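Local atomic coordinates of GPI-anchored protein LLG1 (Arabidopsis thaliana, PDB entry 6A5D), a protein that probably acts as a GPI-anchored co-receptor that helps a heterotypic plant receptor complex perceive RALF peptides. Residues A[58-63]-A[76-81]. Residues are numbered along the deposited sequence; the frame is centred on the assembly and turned at random.
Sequences DFACPY and TTMFSY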
loop_
_atom_site.group_PDB
_atom_site.type_symbol
_atom_site.label_atom_id
_atom_site.label_comp_id
_atom_site.label_asym_id
_atom_site.label_seq_id
_atom_site.Cartn_x
_atom_site.Cartn_y
_atom_site.Cartn_z
ATOM N N ASP A 58 -2.588 -7.001 1.897
ATOM C CA ASP A 58 -2.784 -8.107 0.962
ATOM C C ASP A 58 -2.266 -7.756 -0.432
ATOM O O ASP A 58 -1.701 -8.612 -1.128
ATOM C CB ASP A 58 -4.251 -8.525 0.932
ATOM C CG ASP A 58 -4.656 -9.346 2.145
ATOM O OD1 ASP A 58 -3.772 -9.937 2.799
ATOM O OD2 ASP A 58 -5.864 -9.417 2.442
ATOM N N PHE A 59 -2.416 -6.489 -0.832
ATOM C CA PHE A 59 -1.927 -6.031 -2.130
ATOM C C PHE A 59 -0.409 -5.883 -2.135
ATOM O O PHE A 59 0.259 -6.277 -3.103
ATOM C CB PHE A 59 -2.558 -4.676 -2.474
ATOM C CG PHE A 59 -2.038 -4.082 -3.765
ATOM C CD1 PHE A 59 -2.660 -4.383 -4.973
ATOM C CD2 PHE A 59 -0.926 -3.240 -3.774
ATOM C CE1 PHE A 59 -2.178 -3.845 -6.167
ATOM C CE2 PHE A 59 -0.439 -2.702 -4.967
ATOM C CZ PHE A 59 -1.058 -3.017 -6.163
ATOM N N ALA A 60 0.148 -5.303 -1.068
ATOM C CA ALA A 60 1.493 -4.745 -1.098
ATOM C C ALA A 60 2.535 -5.654 -0.474
ATOM O O ALA A 60 3.686 -5.635 -0.900
ATOM C CB ALA A 60 1.516 -3.387 -0.375
ATOM N N CYS A 61 2.150 -6.460 0.506
ATOM C CA CYS A 61 3.114 -7.330 1.167
ATOM C C CYS A 61 3.863 -8.279 0.233
ATOM O O CYS A 61 5.029 -8.586 0.538
ATOM C CB CYS A 61 2.452 -8.085 2.324
ATOM S SG CYS A 61 2.088 -7.014 3.734
ATOM N N PRO A 62 3.301 -8.765 -0.879
ATOM C CA PRO A 62 4.122 -9.584 -1.786
ATOM C C PRO A 62 5.299 -8.833 -2.382
ATOM O O PRO A 62 6.182 -9.468 -2.967
ATOM C CB PRO A 62 3.138 -10.098 -2.846
ATOM C CG PRO A 62 1.766 -9.789 -2.341
ATOM C CD PRO A 62 1.862 -8.783 -1.229
ATOM N N TYR A 63 5.360 -7.510 -2.232
ATOM C CA TYR A 63 6.363 -6.693 -2.903
ATOM C C TYR A 63 7.294 -5.985 -1.932
ATOM O O TYR A 63 7.963 -5.026 -2.321
ATOM C CB TYR A 63 5.695 -5.714 -3.877
ATOM C CG TYR A 63 4.846 -6.476 -4.862
ATOM C CD1 TYR A 63 5.440 -7.110 -5.941
ATOM C CD2 TYR A 63 3.471 -6.637 -4.676
ATOM C CE1 TYR A 63 4.702 -7.860 -6.836
ATOM C CE2 TYR A 63 2.714 -7.405 -5.570
ATOM C CZ TYR A 63 3.340 -8.005 -6.648
ATOM O OH TYR A 63 2.651 -8.777 -7.566
ATOM N N THR A 76 7.136 5.061 -3.726
ATOM C CA THR A 76 6.417 6.252 -4.185
ATOM C C THR A 76 5.553 5.949 -5.410
ATOM O O THR A 76 4.437 6.466 -5.536
ATOM C CB THR A 76 7.374 7.424 -4.440
ATOM O OG1 THR A 76 8.337 7.068 -5.440
ATOM C CG2 THR A 76 8.096 7.829 -3.165
ATOM N N THR A 77 6.044 5.104 -6.319
ATOM C CA THR A 77 5.247 4.729 -7.484
ATOM C C THR A 77 3.993 3.966 -7.070
ATOM O O THR A 77 2.896 4.250 -7.558
ATOM C CB THR A 77 6.071 3.928 -8.498
ATOM O OG1 THR A 77 7.176 4.717 -8.963
ATOM C CG2 THR A 77 5.207 3.551 -9.700
ATOM N N MET A 78 4.131 2.997 -6.162
ATOM C CA MET A 78 2.969 2.232 -5.724
ATOM C C MET A 78 1.914 3.131 -5.101
ATOM O O MET A 78 0.728 3.041 -5.436
ATOM C CB MET A 78 3.370 1.152 -4.729
ATOM C CG MET A 78 2.145 0.411 -4.243
ATOM S SD MET A 78 2.482 -0.734 -2.894
ATOM C CE MET A 78 2.940 0.385 -1.574
ATOM N N PHE A 79 2.325 3.981 -4.165
ATOM C CA PHE A 79 1.357 4.862 -3.520
ATOM C C PHE A 79 0.707 5.806 -4.531
ATOM O O PHE A 79 -0.495 6.100 -4.442
ATOM C CB PHE A 79 2.022 5.630 -2.378
ATOM C CG PHE A 79 2.221 4.803 -1.133
ATOM C CD1 PHE A 79 1.123 4.321 -0.431
ATOM C CD2 PHE A 79 3.494 4.552 -0.640
ATOM C CE1 PHE A 79 1.285 3.580 0.736
ATOM C CE2 PHE A 79 3.675 3.800 0.525
ATOM C CZ PHE A 79 2.567 3.312 1.215
ATOM N N SER A 80 1.468 6.264 -5.526
ATOM C CA SER A 80 0.888 7.164 -6.518
ATOM C C SER A 80 -0.239 6.482 -7.285
ATOM O O SER A 80 -1.288 7.092 -7.525
ATOM C CB SER A 80 1.968 7.708 -7.451
ATOM O OG SER A 80 2.345 6.750 -8.419
ATOM N N TYR A 81 -0.082 5.196 -7.609
ATOM C CA TYR A 81 -1.126 4.500 -8.352
ATOM C C TYR A 81 -2.274 4.044 -7.464
ATOM O O TYR A 81 -3.437 4.106 -7.882
ATOM C CB TYR A 81 -0.561 3.324 -9.155
ATOM C CG TYR A 81 0.113 3.783 -10.413
ATOM C CD1 TYR A 81 -0.629 4.376 -11.432
ATOM C CD2 TYR A 81 1.489 3.665 -10.577
ATOM C CE1 TYR A 81 -0.015 4.831 -12.577
ATOM C CE2 TYR A 81 2.108 4.127 -11.726
ATOM C CZ TYR A 81 1.345 4.706 -12.719
ATOM O OH TYR A 81 1.934 5.159 -13.882
#
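M78 does nearly all the reaching here: its side chain leaves helix 74-86 and lays its sulfur against both CB of A60 and the edge of the F59 ring. The SD atom of M78 sits 3.8 Å from CB of A60. It is 4.1 Å from CE2 of F59, and CG of M78 touches that same CE2. Seen from the F59 ring, the sulfur lies almost exactly in plane, 89° off the normal, so this is an edge-on Met-aromatic contact. With CG anti to the backbone N (chi1 178°) and chi2 also extended, the side chain carries the thioether across to helix 49-60; the bend at chi3 (67°) then turns CE of M78 back over the ring of F79, 4.0 Å above its plane and over its centre. The contact is plain apolar packing near the middle of this small, strand-free, disulfide-bonded protein, joining the C-terminal part of helix 49-60 to helix 74-86. A stack with Y35 and the side chains of I37 and I38 continue the packing around F59, and F30 adds to that around M78. Away from these three buried residues the segments diverge. T76 and S80 are exposed on helix 74-86, and C61 turns aside to its disulfide with C106. On that exposed flank, OG of S80 bonds back to O of T77 at 2.7 Å, sharing the carbonyl with the backbone N of Y81.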